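Local coordinates for putative membrane anchored protein (Corynebacterium diphtheriae, PDB 3LSO) that is of unknown function but has an elongated, all-beta structure and is probably anchored in the cell membrane, at residues 27-32 with 46-51; 295-300 with 326-331; 261-266 with 275-280; 87-92 with 163-168; 348-353 with 412-417. All blocks are in the same frame, centred on the assembly; numbering follows the deposited sequence.

In the fold
Along the chain the contacts come in the order 1, 4, 3, 2, 5, and they spread over a long molecule without helices. Contacts 1 and 4 belong to the DIP2116-like N-terminal domain, with centres 19 Å apart; strand 170-177 pairs with strands 25-36 and 150-167 and so bridges them. Contact 3 sits in the middle, in a separate five-stranded sheet, its centre 51 Å from contact 1 and 38 Å from contact 2. Contacts 2 and 5 form the two outer pairs of a four-stranded antiparallel sheet and meet where strands 321-329 and 410-417 adjoin. With 93 Å between the centres of contacts 4 and 5, the pairings fall in three separate parts of the chain, consistent with an elongated molecule.

Contact 1 (27-32 with 46-51)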
# COMPACT_ATOMS: atom_id res chain seq x y z
N THR B 27 -18.01 32.70 -3.31
CA THR B 27 -19.00 33.76 -3.04
C THR B 27 -20.40 33.40 -3.56
O THR B 27 -20.56 32.50 -4.39
CB THR B 27 -18.63 35.09 -3.73
OG1 THR B 27 -18.82 34.95 -5.13
CG2 THR B 27 -17.18 35.49 -3.46
N SER B 28 -21.41 34.13 -3.09
CA SER B 28 -22.81 33.81 -3.38
C SER B 28 -23.80 34.83 -2.82
O SER B 28 -23.65 35.30 -1.71
CB SER B 28 -23.17 32.43 -2.83
OG SER B 28 -22.82 32.32 -1.46
N ASP B 29 -24.83 35.11 -3.61
CA ASP B 29 -25.87 36.08 -3.28
C ASP B 29 -26.68 35.68 -2.07
O ASP B 29 -27.13 34.54 -1.97
CB ASP B 29 -26.80 36.26 -4.48
CG ASP B 29 -26.10 36.86 -5.67
OD1 ASP B 29 -25.01 37.43 -5.49
OD2 ASP B 29 -26.65 36.77 -6.80
N VAL B 30 -26.85 36.62 -1.15
CA VAL B 30 -27.70 36.43 0.03
C VAL B 30 -28.84 37.40 0.02
O VAL B 30 -28.75 38.47 -0.59
CB VAL B 30 -26.93 36.57 1.39
CG1 VAL B 30 -26.09 35.37 1.64
CG2 VAL B 30 -26.06 37.80 1.40
N ASP B 31 -29.93 37.02 0.67
CA ASP B 31 -31.10 37.89 0.82
C ASP B 31 -31.41 38.00 2.31
O ASP B 31 -31.97 37.08 2.92
CB ASP B 31 -32.28 37.31 0.05
CG ASP B 31 -33.37 38.35 -0.22
OD1 ASP B 31 -33.59 39.27 0.60
OD2 ASP B 31 -34.03 38.22 -1.28
N CYS B 32 -31.03 39.13 2.90
CA CYS B 32 -31.14 39.32 4.35
C CYS B 32 -32.43 40.03 4.77
O CYS B 32 -32.79 41.04 4.18
CB CYS B 32 -29.91 40.07 4.87
SG CYS B 32 -28.36 39.14 4.59
N LYS B 46 -30.75 42.64 -0.23
CA LYS B 46 -29.94 41.69 -0.99
C LYS B 46 -28.47 42.06 -0.89
O LYS B 46 -28.12 43.23 -0.92
CB LYS B 46 -30.36 41.65 -2.46
CG LYS B 46 -31.45 40.63 -2.79
CD LYS B 46 -31.62 40.40 -4.29
CE LYS B 46 -32.34 41.57 -4.96
NZ LYS B 46 -33.53 41.98 -4.16
N SER B 47 -27.62 41.03 -0.78
CA SER B 47 -26.19 41.21 -0.57
C SER B 47 -25.32 40.06 -1.14
O SER B 47 -25.77 39.30 -2.00
CB SER B 47 -25.92 41.40 0.92
OG SER B 47 -24.58 41.76 1.13
N ASN B 48 -24.07 39.97 -0.65
CA ASN B 48 -23.08 38.96 -1.08
C ASN B 48 -22.22 38.46 0.07
O ASN B 48 -21.79 39.25 0.91
CB ASN B 48 -22.19 39.53 -2.20
CG ASN B 48 -22.73 39.24 -3.59
OD1 ASN B 48 -23.18 40.15 -4.30
ND2 ASN B 48 -22.70 37.97 -3.97
N PHE B 49 -21.95 37.16 0.09
CA PHE B 49 -21.23 36.49 1.19
C PHE B 49 -20.06 35.68 0.66
O PHE B 49 -20.26 34.62 0.08
CB PHE B 49 -22.18 35.57 1.93
CG PHE B 49 -21.52 34.73 2.99
CD1 PHE B 49 -21.26 35.26 4.26
CD2 PHE B 49 -21.20 33.40 2.75
CE1 PHE B 49 -20.66 34.48 5.27
CE2 PHE B 49 -20.60 32.60 3.77
CZ PHE B 49 -20.33 33.16 5.02
N SER B 50 -18.85 36.18 0.89
CA SER B 50 -17.64 35.56 0.34
C SER B 50 -16.76 34.88 1.41
O SER B 50 -16.38 35.51 2.40
CB SER B 50 -16.83 36.58 -0.46
OG SER B 50 -16.55 37.73 0.30
N ALA B 51 -16.45 33.60 1.20
CA ALA B 51 -15.61 32.85 2.12
C ALA B 51 -14.69 31.85 1.41
O ALA B 51 -15.04 31.29 0.37
CB ALA B 51 -16.46 32.14 3.15
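Backbone hydrogen bonds do most of the work between 27-32 and 46-51, which belong to the two arms of the beta hairpin formed by strands 25-36 and 41-54. Val-30 and Ser-47 are the hydrogen-bonded antiparallel pair: Val-30 N donates to Ser-47 O at 3.0 Å, and Ser-47 N returns the bond to Val-30 O at 2.8 Å, nearly straight at 168°. Further along, Phe-49 N reaches Ser-28 O at 3.1 Å, so the bonding runs on past the regular pairs.

The polar side chains gather on the face of Asp-29, Asp-31, Lys-46 and Asn-48. Asp-29 and Asn-48 lie side by side, with carboxylate and amide planes turned 68° apart; Asn-48 ND2 gives only a weak, bent bond to Asp-29 OD1 at 2.8 Å. Asp-31 and Lys-46 cross obliquely. The Lys-46 tail bends at its last two torsions, leaving NZ 4.8 Å from Asp-31 OD2, too far for direct contact.

On the side of Val-30 and Ser-47 the contacts are mostly apolar. Val-30 suits a buried strand position because its two branches divide the work: CG2 lies 3.6 Å from Ser-47 CB, while CG1 meets Phe-49 CB at 3.9 Å. Both Val-30 and Phe-49 continue onto Ile-160 of strand 150-167, and the disulfide from Cys-32 to Cys-176 ties the first arm to strand 170-177.

The hairpin is thus two-sided: apolar packing backs the Val-30 side, whereas the Asp-29 face offers polar groups and opposite charges that would attract one another mildly without locking.

Contact 2 (295-300 with 326-331)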
# COMPACT_ATOMS: atom_id res chain seq x y z
N ASP B 295 31.43 -15.54 -6.08
CA ASP B 295 30.92 -15.38 -7.43
C ASP B 295 30.64 -13.89 -7.76
O ASP B 295 29.57 -13.32 -7.44
CB ASP B 295 29.68 -16.24 -7.60
CG ASP B 295 29.35 -16.50 -9.05
OD1 ASP B 295 29.76 -15.69 -9.93
OD2 ASP B 295 28.66 -17.53 -9.31
N THR B 296 31.62 -13.26 -8.40
CA THR B 296 31.49 -11.86 -8.79
C THR B 296 30.49 -11.68 -9.93
O THR B 296 30.00 -10.59 -10.17
CB THR B 296 32.84 -11.25 -9.23
OG1 THR B 296 33.52 -12.14 -10.13
CG2 THR B 296 33.70 -11.00 -8.05
N ASP B 297 30.19 -12.75 -10.64
CA ASP B 297 29.28 -12.63 -11.76
C ASP B 297 27.82 -12.56 -11.33
O ASP B 297 27.52 -12.57 -10.16
CB ASP B 297 29.53 -13.74 -12.75
CG ASP B 297 30.93 -13.72 -13.23
OD1 ASP B 297 31.41 -12.61 -13.59
OD2 ASP B 297 31.57 -14.78 -13.21
N SER B 298 26.92 -12.43 -12.28
CA SER B 298 25.53 -12.51 -11.92
C SER B 298 24.77 -13.22 -13.05
O SER B 298 25.34 -13.40 -14.13
CB SER B 298 24.98 -11.13 -11.54
OG SER B 298 24.60 -10.38 -12.67
N TYR B 299 23.54 -13.66 -12.77
CA TYR B 299 22.80 -14.55 -13.64
C TYR B 299 21.38 -14.06 -13.95
O TYR B 299 20.76 -13.34 -13.18
CB TYR B 299 22.70 -15.93 -12.98
CG TYR B 299 24.03 -16.50 -12.61
CD1 TYR B 299 24.75 -15.97 -11.56
CD2 TYR B 299 24.58 -17.58 -13.31
CE1 TYR B 299 25.99 -16.46 -11.22
CE2 TYR B 299 25.83 -18.09 -12.99
CZ TYR B 299 26.53 -17.52 -11.93
OH TYR B 299 27.78 -17.98 -11.56
N THR B 300 20.87 -14.50 -15.09
CA THR B 300 19.46 -14.31 -15.46
C THR B 300 18.98 -15.58 -16.20
O THR B 300 19.73 -16.57 -16.32
CB THR B 300 19.24 -13.00 -16.28
OG1 THR B 300 17.86 -12.89 -16.63
CG2 THR B 300 20.00 -13.03 -17.56
N ALA B 326 19.31 -20.08 -19.57
CA ALA B 326 20.04 -19.55 -18.40
C ALA B 326 21.31 -18.85 -18.86
O ALA B 326 22.07 -19.41 -19.66
CB ALA B 326 20.36 -20.64 -17.43
N SER B 327 21.54 -17.63 -18.38
CA SER B 327 22.66 -16.85 -18.84
C SER B 327 23.57 -16.49 -17.69
O SER B 327 23.11 -16.03 -16.66
CB SER B 327 22.15 -15.55 -19.45
OG SER B 327 21.58 -15.73 -20.73
N LEU B 328 24.87 -16.67 -17.84
CA LEU B 328 25.83 -16.07 -16.91
C LEU B 328 26.28 -14.74 -17.48
O LEU B 328 26.66 -14.67 -18.65
CB LEU B 328 27.03 -16.99 -16.75
CG LEU B 328 28.24 -16.60 -15.92
CD1 LEU B 328 29.15 -17.76 -16.00
CD2 LEU B 328 28.98 -15.35 -16.47
N LEU B 329 26.26 -13.70 -16.66
CA LEU B 329 26.56 -12.36 -17.11
C LEU B 329 27.91 -11.90 -16.57
O LEU B 329 28.01 -11.52 -15.41
CB LEU B 329 25.44 -11.43 -16.62
CG LEU B 329 24.01 -11.88 -16.96
CD1 LEU B 329 22.98 -11.05 -16.21
CD2 LEU B 329 23.71 -11.89 -18.48
N PRO B 330 28.98 -11.94 -17.40
CA PRO B 330 30.30 -11.64 -16.90
C PRO B 330 30.29 -10.32 -16.21
O PRO B 330 29.60 -9.40 -16.66
CB PRO B 330 31.14 -11.52 -18.17
CG PRO B 330 30.49 -12.33 -19.10
CD PRO B 330 29.02 -12.23 -18.83
N ASN B 331 31.04 -10.22 -15.13
CA ASN B 331 31.19 -8.94 -14.48
C ASN B 331 32.17 -8.04 -15.23
O ASN B 331 31.88 -6.87 -15.41
CB ASN B 331 31.63 -9.11 -13.05
CG ASN B 331 31.57 -7.81 -12.27
OD1 ASN B 331 32.09 -6.78 -12.70
ND2 ASN B 331 30.95 -7.85 -11.10
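Here the first strand of a four-stranded antiparallel sheet, 298-303, pairs along the sheet's edge with strand 321-329, whose inner side chains pack on the strands of a facing sheet, as in a beta sandwich. Ser-298 with Leu-329 and Thr-300 with Ser-327 are the hydrogen-bonded pairs. The bond from Ser-327 N to Thr-300 O is essentially straight (178°, 2.9 Å), whereas that from Ser-298 N to Leu-329 O is weak at 3.4 Å, where the pairing gives way to loop.

Asp-297 stands just before the strand and reaches across. Asp-297 CB rests against Leu-328 CD2 at 4.1 Å and near the carbonyl of Leu-329. With CG anti to the carbonyl carbon (chi1 -58°), the carboxylate ends beside Asn-331: CG still grazes Leu-328 CD2, and Asp-297 OD1 accepts Asn-331 N at 2.9 Å through its anti lone pair. At the tip, OD2 forms a salt bridge with Lys-435 and a hydrogen bond with Tyr-436 OH. An aspartate suits this buried place because its short arm satisfies a backbone N-H on one oxygen and a cation on the other.

Asn-331 completes the clasp by sending ND2 to Thr-296 O at 3.0 Å, the acceptor lying in the amide plane. On the outer face, Thr-300 CG2 touches both Ser-327 CB and Leu-329 CD1.

Tyr-299 runs alongside Leu-328, its CE2 4.1 Å from Leu-328 CG, and its ring also touches Met-431. Tyr-299 OH donates to the syn lone pair of Asp-295 OD2 at 2.5 Å and also bonds Lys-435 NZ.

Contact 3 (261-266 with 275-280); sequences TITARF and APDGET
A beta hairpin stapled by a salt bridge joins 261-266 to 275-280, in the interior of the five-stranded sheet where strand 258-267 lies between strands 278-285 and 226-231. Two hydrogen-bonded antiparallel pairs, Ile-262 with Thr-280 and Ala-264 with Gly-278, carry the backbone; the straightest link runs from Ala-264 N to Gly-278 O, 2.8 Å and nearly along the C=O axis. Ala-264 is small and turns to the face where Ile-197 and Ala-213 pack, while the buried Gly-278 beside it adds no side chain.

Arg-265 and Asp-277 sit where the regular pairing ends. Arg-265 starts extended, CG anti to the backbone N, then bends at chi3 (-71°), which swings the guanidinium alongside the carboxylate. The grip is side-on: Arg-265 NE donates to Asp-277 OD1 at 2.8 Å and Arg-265 NH2 to Asp-277 OD2 at 2.6 Å, each on a syn lone pair. Asp-277 thus meets the guanidinium at its edge, although the two planes are tilted 33° apart. Arg-265 NH1 goes on to Pro-462 O.

Two residues back, in a non-hydrogen-bonded pair, Thr-263 OG1 donates to Glu-279 OE2 at 2.8 Å from above the carboxylate plane; the same oxygen also bonds His-233 NE2. Toward the turn, a water gives a hydrogen to Phe-266 O (2.9 Å) and accepts one from Ala-275 N (2.8 Å), bridging the end of 261-266 to the loop before strand 278-285.

Since Arg-265 is buried, its charge is probably balanced by Asp-277; the two-point grip of Arg-265 would favour an ionised carboxylate and limit rotation of both groups.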
# COMPACT_ATOMS: atom_id res chain seq x y z
N THR B 261 -0.29 -17.37 1.73
CA THR B 261 -1.06 -16.17 2.04
C THR B 261 -1.05 -15.97 3.54
O THR B 261 -1.55 -16.81 4.29
CB THR B 261 -2.49 -16.30 1.56
OG1 THR B 261 -2.52 -16.34 0.12
CG2 THR B 261 -3.26 -15.12 1.96
N ILE B 262 -0.45 -14.88 3.98
CA ILE B 262 -0.41 -14.57 5.39
C ILE B 262 -1.46 -13.51 5.65
O ILE B 262 -1.56 -12.51 4.91
CB ILE B 262 0.97 -14.05 5.81
CG1 ILE B 262 2.09 -14.96 5.27
CG2 ILE B 262 1.06 -13.92 7.33
CD1 ILE B 262 1.98 -16.43 5.71
N THR B 263 -2.25 -13.74 6.69
CA THR B 263 -3.28 -12.80 7.09
C THR B 263 -3.08 -12.48 8.55
O THR B 263 -2.78 -13.38 9.36
CB THR B 263 -4.68 -13.36 6.81
OG1 THR B 263 -4.76 -13.74 5.42
CG2 THR B 263 -5.73 -12.31 7.09
N ALA B 264 -3.20 -11.19 8.88
CA ALA B 264 -3.13 -10.72 10.26
C ALA B 264 -4.46 -10.08 10.59
O ALA B 264 -5.00 -9.31 9.78
CB ALA B 264 -2.01 -9.71 10.43
N ARG B 265 -4.97 -10.40 11.78
CA ARG B 265 -6.29 -9.97 12.21
C ARG B 265 -6.21 -9.46 13.64
O ARG B 265 -5.71 -10.17 14.52
CB ARG B 265 -7.28 -11.12 12.12
CG ARG B 265 -8.57 -10.86 12.87
CD ARG B 265 -9.67 -11.82 12.50
NE ARG B 265 -10.17 -11.54 11.16
CZ ARG B 265 -11.02 -12.32 10.50
NH1 ARG B 265 -11.49 -13.42 11.07
NH2 ARG B 265 -11.41 -12.00 9.28
N PHE B 266 -6.69 -8.25 13.86
CA PHE B 266 -6.71 -7.65 15.20
C PHE B 266 -7.90 -8.15 16.04
O PHE B 266 -9.05 -8.14 15.59
CB PHE B 266 -6.69 -6.12 15.12
CG PHE B 266 -6.48 -5.44 16.45
CD1 PHE B 266 -5.25 -5.51 17.09
CD2 PHE B 266 -7.51 -4.71 17.05
CE1 PHE B 266 -5.04 -4.87 18.33
CE2 PHE B 266 -7.31 -4.07 18.29
CZ PHE B 266 -6.08 -4.14 18.93
N ALA B 275 -10.95 -3.61 12.93
CA ALA B 275 -10.13 -3.20 11.79
C ALA B 275 -10.17 -4.19 10.61
O ALA B 275 -10.48 -5.37 10.78
CB ALA B 275 -8.70 -2.95 12.25
N PRO B 276 -9.89 -3.69 9.40
CA PRO B 276 -9.77 -4.64 8.33
C PRO B 276 -8.53 -5.50 8.56
O PRO B 276 -7.59 -5.04 9.22
CB PRO B 276 -9.57 -3.74 7.11
CG PRO B 276 -10.22 -2.48 7.49
CD PRO B 276 -9.84 -2.31 8.91
N ASP B 277 -8.56 -6.72 8.05
CA ASP B 277 -7.41 -7.62 8.09
C ASP B 277 -6.33 -7.14 7.13
O ASP B 277 -6.62 -6.59 6.08
CB ASP B 277 -7.82 -9.04 7.67
CG ASP B 277 -8.88 -9.69 8.60
OD1 ASP B 277 -8.80 -9.54 9.85
OD2 ASP B 277 -9.77 -10.38 8.06
N GLY B 278 -5.07 -7.37 7.50
CA GLY B 278 -3.96 -7.18 6.57
C GLY B 278 -3.53 -8.50 5.94
O GLY B 278 -3.45 -9.50 6.64
N GLU B 279 -3.27 -8.50 4.63
CA GLU B 279 -2.77 -9.69 3.95
C GLU B 279 -1.51 -9.42 3.19
O GLU B 279 -1.34 -8.34 2.64
CB GLU B 279 -3.81 -10.30 2.99
CG GLU B 279 -4.54 -11.48 3.59
CD GLU B 279 -5.44 -12.27 2.64
OE1 GLU B 279 -5.32 -12.20 1.38
OE2 GLU B 279 -6.29 -13.00 3.19
N THR B 280 -0.63 -10.41 3.14
CA THR B 280 0.48 -10.40 2.18
C THR B 280 0.72 -11.82 1.62
O THR B 280 0.14 -12.80 2.11
CB THR B 280 1.76 -9.74 2.80
OG1 THR B 280 2.60 -9.21 1.77
CG2 THR B 280 2.56 -10.72 3.62
O HOH W 1 -9.80 -5.99 13.72

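Contact 4 (87-92 with 163-168); sequences AKLTKS and NTASVD
Three donors converge on one carbonyl oxygen, Thr-164 O: Thr-90 N approaches nearly along the C=O axis at 2.7 Å, Lys-91 N comes in the carbonyl plane on a lone pair at 3.3 Å, and Thr-90 OG1 lies well above that plane at 2.9 Å. Two successive residues facing one partner make a classic beta bulge, which shifts the register by one.

Threonine fits the extra position: its OG1 sits between the backbone N and the carbonyl carbon (chi1 58°), which folds the hydroxyl back over the acceptor, while Thr-90 CG2 touches Ser-166 CB at 3.7 Å. Within the bulge, Lys-91 and Thr-164 run side by side, CB to CB 3.8 Å, and Thr-164 OG1 is held by Asn-173.

Thr-164 N closes the bulge by bonding Lys-91 O at 2.9 Å; on the Lys-88 side, Ser-166 N bonds Lys-88 O at 2.8 Å. On the face opposite the lysines, Ala-87 CB touches Val-167 CG2 at 3.8 Å.

Strand 150-167 is thereby caught between two neighbours, 87-97 here and 170-177 beyond, while Leu-89 leans on Leu-124 and Ala-126 of strand 117-129.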
# COMPACT_ATOMS: atom_id res chain seq x y z
N ALA B 87 -23.69 50.06 17.97
CA ALA B 87 -24.35 48.84 17.50
C ALA B 87 -23.44 47.63 17.68
O ALA B 87 -22.31 47.62 17.20
CB ALA B 87 -24.75 48.98 16.06
N LYS B 88 -23.94 46.60 18.37
CA LYS B 88 -23.17 45.39 18.66
C LYS B 88 -23.91 44.16 18.18
O LYS B 88 -25.13 44.19 18.06
CB LYS B 88 -22.94 45.25 20.16
CG LYS B 88 -22.01 46.27 20.76
CD LYS B 88 -21.62 45.87 22.17
CE LYS B 88 -21.10 47.08 22.95
NZ LYS B 88 -20.51 46.70 24.26
N LEU B 89 -23.18 43.08 17.93
CA LEU B 89 -23.81 41.79 17.67
C LEU B 89 -23.82 40.98 18.94
O LEU B 89 -22.78 40.70 19.52
CB LEU B 89 -23.04 41.00 16.61
CG LEU B 89 -22.96 41.53 15.18
CD1 LEU B 89 -22.06 40.63 14.36
CD2 LEU B 89 -24.33 41.61 14.57
N THR B 90 -25.01 40.61 19.38
CA THR B 90 -25.16 39.83 20.60
C THR B 90 -25.06 38.34 20.27
O THR B 90 -24.45 37.57 21.02
CB THR B 90 -26.48 40.15 21.31
OG1 THR B 90 -27.57 39.89 20.43
CG2 THR B 90 -26.52 41.60 21.68
N LYS B 91 -25.65 37.95 19.14
CA LYS B 91 -25.63 36.57 18.64
C LYS B 91 -25.25 36.60 17.16
O LYS B 91 -25.53 37.57 16.47
CB LYS B 91 -27.02 35.95 18.74
CG LYS B 91 -27.53 35.68 20.14
CD LYS B 91 -29.04 35.38 20.12
CE LYS B 91 -29.54 34.93 21.50
NZ LYS B 91 -28.91 33.63 21.90
N SER B 92 -24.62 35.54 16.66
CA SER B 92 -24.52 35.33 15.22
C SER B 92 -24.21 33.87 14.89
O SER B 92 -23.66 33.14 15.72
CB SER B 92 -23.52 36.27 14.56
OG SER B 92 -22.23 36.09 15.06
N ASN B 163 -27.98 36.74 12.61
CA ASN B 163 -27.39 37.44 13.73
C ASN B 163 -28.46 38.16 14.50
O ASN B 163 -29.62 38.23 14.07
CB ASN B 163 -26.27 38.39 13.27
CG ASN B 163 -26.81 39.67 12.69
OD1 ASN B 163 -27.37 39.68 11.60
ND2 ASN B 163 -26.65 40.75 13.42
N THR B 164 -28.05 38.69 15.66
CA THR B 164 -28.90 39.50 16.51
C THR B 164 -28.08 40.66 17.01
O THR B 164 -27.02 40.49 17.60
CB THR B 164 -29.49 38.68 17.66
OG1 THR B 164 -30.35 37.68 17.09
CG2 THR B 164 -30.29 39.57 18.62
N ALA B 165 -28.59 41.85 16.74
CA ALA B 165 -27.88 43.07 17.01
C ALA B 165 -28.60 43.89 18.05
O ALA B 165 -29.83 44.01 18.03
CB ALA B 165 -27.72 43.88 15.73
N SER B 166 -27.82 44.46 18.96
CA SER B 166 -28.34 45.41 19.93
C SER B 166 -27.95 46.83 19.53
O SER B 166 -26.77 47.18 19.50
CB SER B 166 -27.82 45.06 21.32
OG SER B 166 -28.35 45.97 22.26
N VAL B 167 -28.96 47.66 19.25
CA VAL B 167 -28.78 48.99 18.68
C VAL B 167 -29.63 50.03 19.41
O VAL B 167 -30.83 50.13 19.17
CB VAL B 167 -29.19 49.00 17.18
CG1 VAL B 167 -29.03 50.39 16.56
CG2 VAL B 167 -28.42 47.93 16.37
N ASP B 168 -29.01 50.81 20.29
CA ASP B 168 -29.70 51.91 20.98
C ASP B 168 -30.90 51.47 21.86
O ASP B 168 -31.90 52.19 21.95
CB ASP B 168 -30.15 53.01 19.98
CG ASP B 168 -29.03 54.02 19.60
OD1 ASP B 168 -27.82 53.66 19.58
OD2 ASP B 168 -29.40 55.19 19.30

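Contact 5 (348-353 with 412-417); sequences VKYIDG and VSAEFE
Phe-416 is the apolar centre of this edge pairing, in which strand 349-357 closes one side of the four-stranded antiparallel sheet by lying along strand 410-417. Its CG is anti to the carbonyl carbon (chi1 -64°), and the aromatic group continues inward to Val-322, Ile-342 and the ring of Phe-429. Val-348 CG1, anti to its own backbone N, crosses at about a right angle and touches Phe-416 CB at 3.6 Å. Two residues on, Tyr-350 brings CB to 3.7 Å from Phe-416 CE2, which lies near the plane of the tyrosine ring, at its edge. Ala-414 CB meets that edge too, 3.8 Å from Tyr-350 CE1; a methyl group is small enough to fit at the ring's edge. The phenol can then hold its OH out to Gly-355 N.

Around this core the backbones join. Glu-417 N donates to Lys-349 O at 2.8 Å, and Ile-351 N to Glu-415 O at 2.8 Å and 167°. Ile-351 CG1 lies beside the same Glu-415 carbonyl.

On the opposite face the chemistry turns polar. Glu-417 reaches past Ile-351 CD1, its aliphatic stem lying on the methyl, while its OE2 stays 6.4 Å from Lys-349 NZ, so any attraction is long-range. Lys-349 is held instead by its backbone: its N bonds Glu-417 O at 3.0 Å, on a lone pair in the carbonyl plane.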
# COMPACT_ATOMS: atom_id res chain seq x y z
N VAL B 348 12.50 -33.55 -12.96
CA VAL B 348 12.25 -32.93 -14.26
C VAL B 348 13.23 -33.51 -15.31
O VAL B 348 14.44 -33.57 -15.05
CB VAL B 348 12.31 -31.39 -14.18
CG1 VAL B 348 12.20 -30.77 -15.55
CG2 VAL B 348 11.21 -30.88 -13.30
N LYS B 349 12.72 -33.93 -16.47
CA LYS B 349 13.55 -34.65 -17.44
C LYS B 349 14.08 -33.76 -18.56
O LYS B 349 13.33 -33.01 -19.19
CB LYS B 349 12.77 -35.81 -18.09
CG LYS B 349 12.57 -37.06 -17.23
CD LYS B 349 11.52 -37.99 -17.93
CE LYS B 349 11.19 -39.27 -17.12
NZ LYS B 349 10.12 -39.04 -16.08
N TYR B 350 15.38 -33.84 -18.82
CA TYR B 350 15.97 -33.12 -19.93
C TYR B 350 15.57 -33.81 -21.23
O TYR B 350 15.65 -35.03 -21.32
CB TYR B 350 17.48 -33.08 -19.75
CG TYR B 350 18.28 -32.74 -20.98
CD1 TYR B 350 18.57 -31.41 -21.33
CD2 TYR B 350 18.80 -33.77 -21.77
CE1 TYR B 350 19.34 -31.11 -22.46
CE2 TYR B 350 19.58 -33.47 -22.91
CZ TYR B 350 19.84 -32.16 -23.24
OH TYR B 350 20.60 -31.95 -24.36
N ILE B 351 15.11 -33.04 -22.22
CA ILE B 351 14.79 -33.59 -23.52
C ILE B 351 16.06 -33.76 -24.38
O ILE B 351 16.72 -32.77 -24.72
CB ILE B 351 13.81 -32.69 -24.32
CG1 ILE B 351 12.58 -32.26 -23.51
CG2 ILE B 351 13.43 -33.36 -25.65
CD1 ILE B 351 11.76 -33.36 -23.07
N ASP B 352 16.38 -35.00 -24.77
CA ASP B 352 17.59 -35.24 -25.56
C ASP B 352 17.65 -34.36 -26.78
O ASP B 352 16.66 -34.20 -27.51
CB ASP B 352 17.72 -36.70 -25.97
CG ASP B 352 17.70 -37.64 -24.77
OD1 ASP B 352 17.75 -37.15 -23.61
OD2 ASP B 352 17.64 -38.88 -24.97
N GLY B 353 18.84 -33.78 -26.98
CA GLY B 353 19.18 -33.07 -28.19
C GLY B 353 18.68 -31.65 -28.21
O GLY B 353 18.65 -31.04 -29.28
N VAL B 412 23.18 -21.09 -21.85
CA VAL B 412 22.79 -22.41 -22.24
C VAL B 412 21.24 -22.47 -22.22
O VAL B 412 20.59 -21.90 -21.34
CB VAL B 412 23.45 -23.41 -21.32
CG1 VAL B 412 23.43 -22.89 -19.93
CG2 VAL B 412 22.76 -24.74 -21.40
N SER B 413 20.65 -23.09 -23.23
CA SER B 413 19.21 -23.31 -23.26
C SER B 413 18.86 -24.74 -23.61
O SER B 413 19.63 -25.45 -24.27
CB SER B 413 18.52 -22.35 -24.22
OG SER B 413 18.98 -22.50 -25.55
N ALA B 414 17.71 -25.18 -23.15
CA ALA B 414 17.34 -26.57 -23.37
C ALA B 414 15.86 -26.75 -23.13
O ALA B 414 15.19 -25.80 -22.76
CB ALA B 414 18.15 -27.49 -22.45
N GLU B 415 15.36 -27.96 -23.33
CA GLU B 415 13.96 -28.21 -23.04
C GLU B 415 13.81 -29.31 -22.07
O GLU B 415 14.55 -30.29 -22.11
CB GLU B 415 13.20 -28.52 -24.30
CG GLU B 415 13.13 -27.32 -25.21
CD GLU B 415 12.18 -27.53 -26.38
OE1 GLU B 415 11.35 -28.49 -26.33
OE2 GLU B 415 12.27 -26.72 -27.34
N PHE B 416 12.80 -29.15 -21.22
CA PHE B 416 12.52 -30.04 -20.12
C PHE B 416 11.09 -30.50 -20.06
O PHE B 416 10.17 -29.86 -20.58
CB PHE B 416 12.88 -29.35 -18.83
CG PHE B 416 14.30 -29.06 -18.72
CD1 PHE B 416 14.78 -27.81 -19.08
CD2 PHE B 416 15.20 -30.04 -18.34
CE1 PHE B 416 16.13 -27.54 -19.02
CE2 PHE B 416 16.57 -29.77 -18.27
CZ PHE B 416 17.02 -28.51 -18.61
N GLU B 417 10.91 -31.60 -19.35
CA GLU B 417 9.65 -32.31 -19.27
C GLU B 417 9.23 -32.34 -17.80
O GLU B 417 9.98 -32.83 -16.96
CB GLU B 417 9.91 -33.73 -19.75
CG GLU B 417 9.01 -34.13 -20.86
CD GLU B 417 9.31 -35.52 -21.45
OE1 GLU B 417 10.49 -35.83 -21.75
OE2 GLU B 417 8.34 -36.29 -21.63